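Local coordinates for aerobactin synthase IucA (Klebsiella pneumoniae subsp. pneumoniae, PDB 5JM8), which binds ATP and magnesium and, as an NIS synthetase of aerobactin biosynthesis, probably joins citrate to N6-acetyl-N6-hydroxylysine, at residues T11-V14 with A15-C18; P100-S103 with C104-H108; M112-H115 with A116-Q120; W128-L131 with R132-A135; Q199-L202 with T203-A206. All coordinates share one frame; numbering follows the deposited sequence.

Contact 1 of 5, residues T11-V14 with A15-C18; sequences TLDV and AAQC
Asp13 OD1 takes two backbone N-H groups at once. Ala16 N reaches it at 2.9 Å with a nearly straight N-H...O angle of 165°. Ala15 N is equally near OD1, also at 2.9 Å, but its hydrogen points off line and the bond is weak. Ala16 N comes from above the carboxylate plane, 72° out of it, rather than in that plane. The chi1 of -166° sets CG opposite the Asp13 backbone N and swings the carboxylate over the start of the helix. This is an N-cap. Asp13 stands right before helix 14-26 and satisfies amides of its first turn, which have no carbonyl partner earlier in the helix. The negative group also lies where the helix dipole would probably favour it. The first turn is further closed by a weak bond from Gln17 N to Asp13 O, 3.4 Å long. The methyl of Ala16 packs beside the acid, with CB 3.5 Å from Asp13 CG, and Ala15 CB lies close to OD1. OD2 probably hydrogen-bonds to His115 of helix 101-124. Gln17 turns its amide away to Phe65 N and Asn21, while Asp13, Ala16 and Gln17 all rest on Phe67 of strand 64-72.

Contact 2 of 5, residues P100-S103 with C104-H108; sequences PATS and CETFH
Thr106 faces back along the helix to Thr102, and its hydroxyl does the touching. OG1 lies opposite its own carbonyl carbon (chi1 -60°) and donates to Thr102 O at 2.8 Å. The backbone N of Thr106 donates to the same oxygen at 3.2 Å. The two donors come from opposite faces of the carbonyl plane, so Thr102 O is gripped from both sides. This is a common arrangement for threonine within a helix. The two threonine hydroxyls themselves stay 4.4 Å apart, OG1 to OG1. The Thr102 side chain leaves its CA pointing away from the next turn. Cys104 has a similar first torsion, with SG beside its backbone N. SG ends 3.6 Å from Pro100 O. Pro100 is the N-cap residue of helix 101-124. Its carbonyl takes Cys104 N in the carbonyl plane at 3.3 Å and opens the regular bonding. Ala101 O then receives Glu105 N, and Ser103 O receives Phe107 N at 3.0 Å. Phe107 sends its CB past Ser103 O at 3.3 Å, and its ring then leads off the helix. The turns thus present different sides to their surroundings. Cys104 packs on Val90 and Gln94 of helix 82-96, and His108 bonds to Ser86 of that helix. Phe107 touches Pro153 in a loop and meets, edge-to-face, the ring of Phe545, which begins helix 545-549.

Contact 3 of 5, residues M112-H115 with A116-Q120; sequences MESH and AHTQQ
A chi1 of -61° at Thr118 puts OG1 beside its own backbone N and aims the hydroxyl at Ser114. His117 has the same first torsion, which folds its imidazole back over the Glu113 peptide. Thr118 OG1 donates to Ser114 O at 2.8 Å. Thr118 N donates to it as well, at 3.0 Å, from the opposite face of the carbonyl plane. The hydroxyl approaches from above that plane, 36° out of it, and the amide is less tilted. Ser114 O therefore serves two donors from one residue. The His117 ring lies with one face over Glu113 C, 3.6 Å from the ring plane and offset toward the rim. Glu113 CB reaches the ring as well, at 3.7 Å from His117 CE1. The exact place of Glu113 O is doubtful, since it stands too close to the ring. Ala116 N bonds to Met112 O at 2.8 Å, and Ala116 CB lies 3.3 Å from that same Met112 O. These are successive turns of helix 101-124. Ser114 OG and His117 ND1 bond to the backbone of Lys156 in a loop, and the His117 ring meets His158. His115 stacks on Phe82 at the start of helix 82-96 and turns NE2 to Asp13. Met112 packs on Phe82, Ala83 and Ser86 of that helix.

Contact 4 of 5, residues W128-L131 with R132-A135; sequences WAAL and REKA
Trp128 and Arg132 make the main side-chain packing. Trp128 CZ3 stands over one face of the guanidinium, and Arg132 NH2 lies at the indole edge, in its plane, 3.4 Å from CZ3. The two planes are 81° apart, so the ring is met edge-on and this is no cation-pi stack. The arginine chain runs extended from CG to NE, which carries its end past Ala129 to the indole. Ala129 CB lies 3.6 Å from Arg132 NH1.

Backbone bonds reach three residues back and make 3-10-like turns in the linker between helices 101-124 and 138-142. Glu133 N donates to Ala130 O at 3.1 Å from well above the carbonyl plane, and Arg132 N makes a weak bond to Ala129 O.

Water adds further links. One molecule donates to Leu131 O at 2.8 Å; its short approach to Lys134 O is less sure. Another donates to Ala129 O and weakly to Glu133 OE2.

The charged ends have partners outside the turn. Arg132 NH2 forms a salt bridge with Asp373, and its NE bonds to Asp376 O. Glu133 OE1 lies 3.1 Å from Ala130 O, two acceptors side by side. OE1 also bonds to His176 of the second subunit, so this surface turn takes part in the subunit interface.

Contact 5 of 5, residues Q199-L202 with T203-A206; sequences QQRL and TRFA
Regular backbone bonds run four residues back, with Phe205 N to Arg201 O at 2.7 Å and 172°, nearly straight, and Arg204 N to Gln200 O at 3.0 Å. The segments are consecutive turns of helix 198-209, whose Leu202, Phe205 and Ala206 pack on strands 177-185, 221-226 and 345-350. Ala206 N bonds to Leu202 O at 2.9 Å.

Arg201 and Arg204 lie side by side and point the same way. Their guanidinium planes are 53° apart. Arg201 NE is 3.4 Å from Arg204 NH1, close for two positive groups. Both nitrogens form salt bridges with the same oxygen, OD2 of Asp275, so the pair gathers round one carboxylate, and Arg201 NH1 has a further salt bridge to Asp328. Arg201 CD lies over one face of the Arg204 guanidinium, 3.9 Å above its plane and offset toward the rim. The Arg201 chain is bent at chi2 and chi3, which curls its end back toward Arg204. Arg204 leaves the helix extended and bends only at chi3. These charges lie in a largely buried contact, and the acids probably compensate them.

Another side meets the third subunit, where Gln199 bonds to its Asp219, Gln200 bonds to its Leu217 O, and Thr203 packs on the Thr203 of that subunit.

Thr203 also binds within its own helix. Its OG1 sits beside the backbone N and donates to Gln199 O at 2.8 Å, tilted 27° from the carbonyl plane.

Contacts 1 and 3 touch directly, with centres about 11 Å apart. Besides the probable Asp13-His115 hydrogen bond, Ala15 CB packs 3.7 Å from His115 CD2, so the start of helix 14-26 leans on helix 101-124. Contacts 2 and 3 lie on that same helix, with centres about 18 Å apart. Contact 4 follows it in the chain and does not touch the others. Contact 5 stands across the molecule, about 45 Å from contact 1 between centres. No contact here includes the magnesium site. The side chains of Cys18 and Ser114 come within about 9 Å of a bound ATP, while those of Phe107, Trp128 and Phe205 are about 13 to 14 Å from one.

Contact 1 of 5, residues T11-V14 with A15-C18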
loop_
_atom_site.group_PDB
_atom_site.type_symbol
_atom_site.label_atom_id
_atom_site.label_comp_id
_atom_site.label_asym_id
_atom_site.label_seq_id
_atom_site.Cartn_x
_atom_site.Cartn_y
_atom_site.Cartn_z
ATOM N N THR A 11 -24.706 -29.847 -16.686
ATOM C CA THR A 11 -24.334 -30.942 -15.795
ATOM C C THR A 11 -24.381 -30.491 -14.343
ATOM O O THR A 11 -24.869 -31.213 -13.472
ATOM C CB THR A 11 -22.922 -31.472 -16.105
ATOM O OG1 THR A 11 -22.829 -31.811 -17.494
ATOM C CG2 THR A 11 -22.606 -32.701 -15.259
ATOM N N LEU A 12 -23.867 -29.291 -14.095
ATOM C CA LEU A 12 -23.813 -28.731 -12.750
ATOM C C LEU A 12 -24.909 -27.705 -12.507
ATOM O O LEU A 12 -25.162 -26.837 -13.344
ATOM C CB LEU A 12 -22.452 -28.078 -12.502
ATOM C CG LEU A 12 -21.325 -28.989 -12.016
ATOM C CD1 LEU A 12 -20.944 -30.024 -13.066
ATOM C CD2 LEU A 12 -20.134 -28.142 -11.632
ATOM N N ASP A 13 -25.557 -27.818 -11.354
ATOM C CA ASP A 13 -26.494 -26.803 -10.897
ATOM C C ASP A 13 -26.438 -26.732 -9.376
ATOM O O ASP A 13 -26.982 -27.588 -8.680
ATOM C CB ASP A 13 -27.916 -27.108 -11.377
ATOM C CG ASP A 13 -28.854 -25.925 -11.210
ATOM O OD1 ASP A 13 -28.566 -25.042 -10.374
ATOM O OD2 ASP A 13 -29.881 -25.875 -11.920
ATOM N N VAL A 14 -25.762 -25.703 -8.874
ATOM C CA VAL A 14 -25.642 -25.480 -7.440
ATOM C C VAL A 14 -26.919 -24.875 -6.863
ATOM O O VAL A 14 -27.171 -24.981 -5.668
ATOM C CB VAL A 14 -24.447 -24.554 -7.108
ATOM C CG1 VAL A 14 -23.133 -25.248 -7.437
ATOM C CG2 VAL A 14 -24.559 -23.225 -7.851
ATOM N N ALA A 15 -27.720 -24.241 -7.714
ATOM C CA ALA A 15 -28.987 -23.657 -7.283
ATOM C C ALA A 15 -30.016 -24.751 -7.030
ATOM O O ALA A 15 -30.695 -24.757 -6.004
ATOM C CB ALA A 15 -29.503 -22.673 -8.325
ATOM N N ALA A 16 -30.124 -25.680 -7.971
ATOM C CA ALA A 16 -31.073 -26.774 -7.846
ATOM C C ALA A 16 -30.733 -27.635 -6.637
ATOM O O ALA A 16 -31.621 -28.167 -5.973
ATOM C CB ALA A 16 -31.084 -27.617 -9.109
ATOM N N GLN A 17 -29.442 -27.761 -6.348
ATOM C CA GLN A 17 -28.988 -28.605 -5.251
ATOM C C GLN A 17 -29.493 -28.075 -3.910
ATOM O O GLN A 17 -29.673 -28.838 -2.965
ATOM C CB GLN A 17 -27.463 -28.696 -5.239
ATOM C CG GLN A 17 -26.924 -29.897 -4.478
ATOM C CD GLN A 17 -27.197 -31.212 -5.186
ATOM O OE1 GLN A 17 -26.783 -31.414 -6.328
ATOM N NE2 GLN A 17 -27.898 -32.113 -4.508
ATOM N N CYS A 18 -29.724 -26.766 -3.838
ATOM C CA CYS A 18 -30.272 -26.144 -2.636
ATOM C C CYS A 18 -31.720 -26.555 -2.434
ATOM O O CYS A 18 -32.116 -26.941 -1.337
ATOM C CB CYS A 18 -30.175 -24.623 -2.727
ATOM S SG CYS A 18 -28.491 -23.972 -2.696
#

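Contact 2 of 5, residues P100-S103 with C104-H108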
loop_
_atom_site.group_PDB
_atom_site.type_symbol
_atom_site.label_atom_id
_atom_site.label_comp_id
_atom_site.label_asym_id
_atom_site.label_seq_id
_atom_site.Cartn_x
_atom_site.Cartn_y
_atom_site.Cartn_z
ATOM N N PRO A 100 -53.066 -24.929 -0.437
ATOM C CA PRO A 100 -53.727 -23.931 -1.282
ATOM C C PRO A 100 -52.937 -23.680 -2.561
ATOM O O PRO A 100 -51.739 -23.417 -2.495
ATOM C CB PRO A 100 -53.763 -22.685 -0.392
ATOM C CG PRO A 100 -53.700 -23.207 0.993
ATOM C CD PRO A 100 -52.821 -24.411 0.922
ATOM N N ALA A 101 -53.609 -23.754 -3.704
ATOM C CA ALA A 101 -52.940 -23.717 -5.002
ATOM C C ALA A 101 -52.214 -22.401 -5.251
ATOM O O ALA A 101 -51.274 -22.344 -6.044
ATOM C CB ALA A 101 -53.946 -23.967 -6.106
ATOM N N THR A 102 -52.653 -21.344 -4.575
ATOM C CA THR A 102 -52.045 -20.029 -4.741
ATOM C C THR A 102 -50.667 -19.971 -4.079
ATOM O O THR A 102 -49.734 -19.374 -4.619
ATOM C CB THR A 102 -52.939 -18.907 -4.161
ATOM O OG1 THR A 102 -52.295 -17.644 -4.347
ATOM C CG2 THR A 102 -53.206 -19.116 -2.672
ATOM N N SER A 103 -50.546 -20.597 -2.912
ATOM C CA SER A 103 -49.286 -20.638 -2.179
ATOM C C SER A 103 -48.266 -21.549 -2.860
ATOM O O SER A 103 -47.062 -21.303 -2.795
ATOM C CB SER A 103 -49.518 -21.110 -0.744
ATOM O OG SER A 103 -50.321 -20.192 -0.027
ATOM N N CYS A 104 -48.756 -22.602 -3.506
ATOM C CA CYS A 104 -47.896 -23.532 -4.232
ATOM C C CYS A 104 -47.227 -22.856 -5.424
ATOM O O CYS A 104 -46.023 -23.000 -5.636
ATOM C CB CYS A 104 -48.695 -24.742 -4.721
ATOM S SG CYS A 104 -49.250 -25.866 -3.427
ATOM N N GLU A 105 -48.012 -22.120 -6.202
ATOM C CA GLU A 105 -47.506 -21.508 -7.424
ATOM C C GLU A 105 -46.627 -20.297 -7.110
ATOM O O GLU A 105 -45.716 -19.971 -7.873
ATOM C CB GLU A 105 -48.661 -21.099 -8.342
ATOM C CG GLU A 105 -48.222 -20.580 -9.710
ATOM C CD GLU A 105 -47.324 -21.554 -10.455
ATOM O OE1 GLU A 105 -47.490 -22.781 -10.278
ATOM O OE2 GLU A 105 -46.443 -21.093 -11.213
ATOM N N THR A 106 -46.912 -19.629 -5.996
ATOM C CA THR A 106 -46.057 -18.552 -5.509
ATOM C C THR A 106 -44.707 -19.112 -5.083
ATOM O O THR A 106 -43.662 -18.515 -5.329
ATOM C CB THR A 106 -46.687 -17.810 -4.314
ATOM O OG1 THR A 106 -47.943 -17.243 -4.704
ATOM C CG2 THR A 106 -45.769 -16.702 -3.824
ATOM N N PHE A 107 -44.743 -20.263 -4.424
ATOM C CA PHE A 107 -43.533 -20.936 -3.979
ATOM C C PHE A 107 -42.678 -21.353 -5.170
ATOM O O PHE A 107 -41.473 -21.118 -5.190
ATOM C CB PHE A 107 -43.896 -22.153 -3.126
ATOM C CG PHE A 107 -42.718 -23.001 -2.729
ATOM C CD1 PHE A 107 -41.857 -22.595 -1.722
ATOM C CD2 PHE A 107 -42.487 -24.221 -3.345
ATOM C CE1 PHE A 107 -40.779 -23.383 -1.351
ATOM C CE2 PHE A 107 -41.411 -25.014 -2.975
ATOM C CZ PHE A 107 -40.558 -24.592 -1.977
ATOM N N HIS A 108 -43.313 -21.954 -6.171
ATOM C CA HIS A 108 -42.593 -22.471 -7.329
ATOM C C HIS A 108 -41.989 -21.358 -8.179
ATOM O O HIS A 108 -40.870 -21.496 -8.670
ATOM C CB HIS A 108 -43.513 -23.329 -8.198
ATOM C CG HIS A 108 -42.813 -23.981 -9.351
ATOM N ND1 HIS A 108 -42.725 -23.396 -10.596
ATOM C CD2 HIS A 108 -42.159 -25.164 -9.445
ATOM C CE1 HIS A 108 -42.052 -24.192 -11.408
ATOM N NE2 HIS A 108 -41.698 -25.272 -10.733
#

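Contact 3 of 5, residues M112-H115 with A116-Q120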
loop_
_atom_site.group_PDB
_atom_site.type_symbol
_atom_site.label_atom_id
_atom_site.label_comp_id
_atom_site.label_asym_id
_atom_site.label_seq_id
_atom_site.Cartn_x
_atom_site.Cartn_y
_atom_site.Cartn_z
ATOM N N MET A 112 -37.945 -20.616 -9.011
ATOM C CA MET A 112 -37.413 -20.422 -10.359
ATOM C C MET A 112 -36.706 -19.084 -10.481
ATOM O O MET A 112 -35.687 -18.972 -11.163
ATOM C CB MET A 112 -38.525 -20.498 -11.405
ATOM C CG MET A 112 -39.047 -21.896 -11.680
ATOM S SD MET A 112 -37.745 -23.120 -11.968
ATOM C CE MET A 112 -37.995 -24.163 -10.548
ATOM N N GLU A 113 -37.268 -18.065 -9.838
ATOM C CA GLU A 113 -36.661 -16.744 -9.829
ATOM C C GLU A 113 -35.262 -16.841 -9.236
ATOM O O GLU A 113 -34.295 -16.369 -9.828
ATOM C CB GLU A 113 -37.522 -15.753 -9.038
ATOM C CG GLU A 113 -38.769 -15.266 -9.787
ATOM C CD GLU A 113 -39.702 -14.433 -8.922
ATOM O OE1 GLU A 113 -39.546 -14.442 -7.681
ATOM O OE2 GLU A 113 -40.596 -13.768 -9.487
ATOM N N SER A 114 -35.161 -17.482 -8.076
ATOM C CA SER A 114 -33.875 -17.679 -7.421
ATOM C C SER A 114 -32.921 -18.458 -8.322
ATOM O O SER A 114 -31.762 -18.081 -8.483
ATOM C CB SER A 114 -34.056 -18.409 -6.089
ATOM O OG SER A 114 -32.807 -18.679 -5.476
ATOM N N HIS A 115 -33.419 -19.541 -8.912
ATOM C CA HIS A 115 -32.600 -20.392 -9.769
ATOM C C HIS A 115 -32.057 -19.609 -10.960
ATOM O O HIS A 115 -30.912 -19.802 -11.369
ATOM C CB HIS A 115 -33.411 -21.598 -10.254
ATOM C CG HIS A 115 -32.653 -22.508 -11.171
ATOM N ND1 HIS A 115 -32.591 -22.309 -12.534
ATOM C CD2 HIS A 115 -31.926 -23.622 -10.921
ATOM C CE1 HIS A 115 -31.857 -23.260 -13.082
ATOM N NE2 HIS A 115 -31.442 -24.071 -12.126
ATOM N N ALA A 116 -32.881 -18.718 -11.504
ATOM C CA ALA A 116 -32.509 -17.930 -12.674
ATOM C C ALA A 116 -31.556 -16.793 -12.313
ATOM O O ALA A 116 -30.580 -16.543 -13.022
ATOM C CB ALA A 116 -33.746 -17.373 -13.341
ATOM N N HIS A 117 -31.854 -16.105 -11.216
ATOM C CA HIS A 117 -31.019 -15.007 -10.744
ATOM C C HIS A 117 -29.607 -15.493 -10.447
ATOM O O HIS A 117 -28.630 -14.794 -10.714
ATOM C CB HIS A 117 -31.626 -14.376 -9.492
ATOM C CG HIS A 117 -32.985 -13.788 -9.714
ATOM N ND1 HIS A 117 -33.885 -13.585 -8.689
ATOM C CD2 HIS A 117 -33.601 -13.370 -10.844
ATOM C CE1 HIS A 117 -34.993 -13.059 -9.178
ATOM N NE2 HIS A 117 -34.848 -12.920 -10.483
ATOM N N THR A 118 -29.514 -16.694 -9.887
ATOM C CA THR A 118 -28.228 -17.303 -9.576
ATOM C C THR A 118 -27.425 -17.542 -10.849
ATOM O O THR A 118 -26.230 -17.256 -10.899
ATOM C CB THR A 118 -28.400 -18.639 -8.833
ATOM O OG1 THR A 118 -29.076 -18.414 -7.591
ATOM C CG2 THR A 118 -27.048 -19.288 -8.557
ATOM N N GLN A 119 -28.085 -18.069 -11.875
ATOM C CA GLN A 119 -27.416 -18.360 -13.137
ATOM C C GLN A 119 -26.882 -17.076 -13.755
ATOM O O GLN A 119 -25.782 -17.057 -14.303
ATOM C CB GLN A 119 -28.370 -19.064 -14.107
ATOM C CG GLN A 119 -27.730 -19.470 -15.433
ATOM C CD GLN A 119 -26.658 -20.532 -15.266
ATOM O OE1 GLN A 119 -26.919 -21.619 -14.749
ATOM N NE2 GLN A 119 -25.444 -20.221 -15.701
ATOM N N GLN A 120 -27.664 -16.006 -13.656
ATOM C CA GLN A 120 -27.242 -14.698 -14.146
ATOM C C GLN A 120 -25.951 -14.276 -13.464
ATOM O O GLN A 120 -24.978 -13.912 -14.124
ATOM C CB GLN A 120 -28.326 -13.643 -13.903
ATOM C CG GLN A 120 -29.561 -13.784 -14.780
ATOM C CD GLN A 120 -30.640 -12.771 -14.435
ATOM O OE1 GLN A 120 -30.658 -12.214 -13.336
ATOM N NE2 GLN A 120 -31.545 -12.526 -15.377
#

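Contact 4 of 5, residues W128-L131 with R132-A135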
loop_
_atom_site.group_PDB
_atom_site.type_symbol
_atom_site.label_atom_id
_atom_site.label_comp_id
_atom_site.label_asym_id
_atom_site.label_seq_id
_atom_site.Cartn_x
_atom_site.Cartn_y
_atom_site.Cartn_z
ATOM N N TRP A 128 -14.844 -14.975 -10.308
ATOM C CA TRP A 128 -15.070 -15.818 -9.139
ATOM C C TRP A 128 -14.006 -16.902 -8.990
ATOM O O TRP A 128 -13.436 -17.067 -7.914
ATOM C CB TRP A 128 -16.457 -16.462 -9.186
ATOM C CG TRP A 128 -16.847 -17.048 -7.862
ATOM C CD1 TRP A 128 -17.605 -16.454 -6.892
ATOM C CD2 TRP A 128 -16.475 -18.334 -7.349
ATOM N NE1 TRP A 128 -17.733 -17.294 -5.812
ATOM C CE2 TRP A 128 -17.049 -18.455 -6.068
ATOM C CE3 TRP A 128 -15.716 -19.395 -7.850
ATOM C CZ2 TRP A 128 -16.888 -19.594 -5.282
ATOM C CZ3 TRP A 128 -15.559 -20.527 -7.070
ATOM C CH2 TRP A 128 -16.141 -20.616 -5.801
ATOM N N ALA A 129 -13.737 -17.634 -10.065
ATOM C CA ALA A 129 -12.758 -18.718 -10.021
ATOM C C ALA A 129 -11.368 -18.215 -9.630
ATOM O O ALA A 129 -10.568 -18.959 -9.064
ATOM C CB ALA A 129 -12.698 -19.426 -11.363
ATOM N N ALA A 130 -11.091 -16.950 -9.929
ATOM C CA ALA A 130 -9.791 -16.357 -9.628
ATOM C C ALA A 130 -9.620 -16.069 -8.136
ATOM O O ALA A 130 -8.506 -15.821 -7.675
ATOM C CB ALA A 130 -9.602 -15.082 -10.429
ATOM N N LEU A 131 -10.722 -16.093 -7.389
ATOM C CA LEU A 131 -10.683 -15.874 -5.943
ATOM C C LEU A 131 -9.952 -17.000 -5.215
ATOM O O LEU A 131 -9.499 -16.829 -4.084
ATOM C CB LEU A 131 -12.100 -15.742 -5.379
ATOM C CG LEU A 131 -12.940 -14.536 -5.811
ATOM C CD1 LEU A 131 -14.321 -14.598 -5.171
ATOM C CD2 LEU A 131 -12.250 -13.228 -5.458
ATOM N N ARG A 132 -9.853 -18.155 -5.866
ATOM C CA ARG A 132 -9.129 -19.297 -5.316
ATOM C C ARG A 132 -7.629 -19.043 -5.191
ATOM O O ARG A 132 -6.928 -19.761 -4.479
ATOM C CB ARG A 132 -9.337 -20.529 -6.196
ATOM C CG ARG A 132 -10.758 -21.047 -6.263
ATOM C CD ARG A 132 -10.806 -22.339 -7.061
ATOM N NE ARG A 132 -12.152 -22.904 -7.103
ATOM C CZ ARG A 132 -12.939 -22.918 -8.175
ATOM N NH1 ARG A 132 -12.528 -22.412 -9.334
ATOM N NH2 ARG A 132 -14.143 -23.457 -8.089
ATOM N N GLU A 133 -7.143 -18.022 -5.888
ATOM C CA GLU A 133 -5.711 -17.853 -6.107
ATOM C C GLU A 133 -4.970 -17.334 -4.884
ATOM O O GLU A 133 -3.756 -17.507 -4.765
ATOM C CB GLU A 133 -5.481 -16.912 -7.288
ATOM C CG GLU A 133 -5.995 -17.474 -8.605
ATOM C CD GLU A 133 -6.076 -16.443 -9.715
ATOM O OE1 GLU A 133 -5.970 -15.231 -9.428
ATOM O OE2 GLU A 133 -6.254 -16.850 -10.882
ATOM N N LYS A 134 -5.699 -16.705 -3.970
ATOM C CA LYS A 134 -5.075 -16.093 -2.812
ATOM C C LYS A 134 -6.074 -15.871 -1.684
ATOM O O LYS A 134 -7.274 -16.085 -1.852
ATOM C CB LYS A 134 -4.427 -14.769 -3.214
ATOM C CG LYS A 134 -5.395 -13.790 -3.838
ATOM C CD LYS A 134 -4.720 -12.479 -4.184
ATOM C CE LYS A 134 -5.751 -11.421 -4.544
ATOM N NZ LYS A 134 -5.152 -10.069 -4.658
ATOM N N ALA A 135 -5.565 -15.436 -0.538
ATOM C CA ALA A 135 -6.397 -15.187 0.629
ATOM C C ALA A 135 -7.318 -13.995 0.394
ATOM O O ALA A 135 -6.886 -12.938 -0.074
ATOM C CB ALA A 135 -5.527 -14.955 1.854
HETATM O O HOH W 1 -7.780 -19.837 -10.038
HETATM O O HOH W 2 -8.995 -17.909 -1.599
#

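Contact 5 of 5, residues Q199-L202 with T203-A206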
loop_
_atom_site.group_PDB
_atom_site.type_symbol
_atom_site.label_atom_id
_atom_site.label_comp_id
_atom_site.label_asym_id
_atom_site.label_seq_id
_atom_site.Cartn_x
_atom_site.Cartn_y
_atom_site.Cartn_z
ATOM N N GLN A 199 -25.979 12.929 18.216
ATOM C CA GLN A 199 -25.545 14.072 17.422
ATOM C C GLN A 199 -24.106 13.893 16.956
ATOM O O GLN A 199 -23.763 14.215 15.819
ATOM C CB GLN A 199 -25.674 15.362 18.236
ATOM C CG GLN A 199 -25.295 16.622 17.472
ATOM C CD GLN A 199 -25.413 17.875 18.310
ATOM O OE1 GLN A 199 -25.711 17.818 19.504
ATOM N NE2 GLN A 199 -25.173 19.022 17.686
ATOM N N GLN A 200 -23.277 13.367 17.850
ATOM C CA GLN A 200 -21.853 13.210 17.598
ATOM C C GLN A 200 -21.535 12.053 16.646
ATOM O O GLN A 200 -20.597 12.151 15.851
ATOM C CB GLN A 200 -21.117 13.011 18.924
ATOM C CG GLN A 200 -21.063 14.261 19.795
ATOM C CD GLN A 200 -20.736 13.954 21.247
ATOM O OE1 GLN A 200 -20.763 12.799 21.674
ATOM N NE2 GLN A 200 -20.421 14.992 22.013
ATOM N N ARG A 201 -22.297 10.963 16.723
ATOM C CA ARG A 201 -22.087 9.834 15.811
ATOM C C ARG A 201 -22.285 10.255 14.366
ATOM O O ARG A 201 -21.401 10.072 13.530
ATOM C CB ARG A 201 -23.040 8.668 16.108
ATOM C CG ARG A 201 -22.540 7.594 17.080
ATOM C CD ARG A 201 -21.149 7.037 16.773
ATOM N NE ARG A 201 -21.151 5.744 16.091
ATOM C CZ ARG A 201 -21.583 4.604 16.620
ATOM N NH1 ARG A 201 -22.103 4.573 17.840
ATOM N NH2 ARG A 201 -21.511 3.483 15.909
ATOM N N LEU A 202 -23.457 10.815 14.086
ATOM C CA LEU A 202 -23.825 11.214 12.736
ATOM C C LEU A 202 -22.848 12.245 12.191
ATOM O O LEU A 202 -22.595 12.300 10.988
ATOM C CB LEU A 202 -25.250 11.767 12.723
ATOM C CG LEU A 202 -26.314 10.806 13.261
ATOM C CD1 LEU A 202 -27.679 11.479 13.315
ATOM C CD2 LEU A 202 -26.374 9.542 12.414
ATOM N N THR A 203 -22.295 13.058 13.085
ATOM C CA THR A 203 -21.278 14.030 12.708
ATOM C C THR A 203 -20.016 13.308 12.256
ATOM O O THR A 203 -19.480 13.592 11.183
ATOM C CB THR A 203 -20.932 14.979 13.872
ATOM O OG1 THR A 203 -22.089 15.746 14.231
ATOM C CG2 THR A 203 -19.817 15.927 13.476
ATOM N N ARG A 204 -19.544 12.378 13.079
ATOM C CA ARG A 204 -18.359 11.591 12.752
ATOM C C ARG A 204 -18.587 10.770 11.493
ATOM O O ARG A 204 -17.760 10.770 10.583
ATOM C CB ARG A 204 -17.984 10.657 13.906
ATOM C CG ARG A 204 -16.616 10.002 13.745
ATOM C CD ARG A 204 -16.352 8.959 14.821
ATOM N NE ARG A 204 -17.124 7.737 14.614
ATOM C CZ ARG A 204 -17.150 6.717 15.466
ATOM N NH1 ARG A 204 -17.878 5.642 15.196
ATOM N NH2 ARG A 204 -16.448 6.771 16.588
ATOM N N PHE A 205 -19.720 10.075 11.451
ATOM C CA PHE A 205 -20.047 9.196 10.335
ATOM C C PHE A 205 -20.131 9.979 9.030
ATOM O O PHE A 205 -19.580 9.565 8.012
ATOM C CB PHE A 205 -21.369 8.467 10.602
ATOM C CG PHE A 205 -21.729 7.453 9.552
ATOM C CD1 PHE A 205 -21.273 6.148 9.644
ATOM C CD2 PHE A 205 -22.528 7.802 8.476
ATOM C CE1 PHE A 205 -21.604 5.213 8.683
ATOM C CE2 PHE A 205 -22.862 6.870 7.511
ATOM C CZ PHE A 205 -22.398 5.574 7.615
ATOM N N ALA A 206 -20.815 11.117 9.069
ATOM C CA ALA A 206 -20.959 11.959 7.889
ATOM C C ALA A 206 -19.621 12.556 7.476
ATOM O O ALA A 206 -19.355 12.747 6.290
ATOM C CB ALA A 206 -21.966 13.060 8.151
#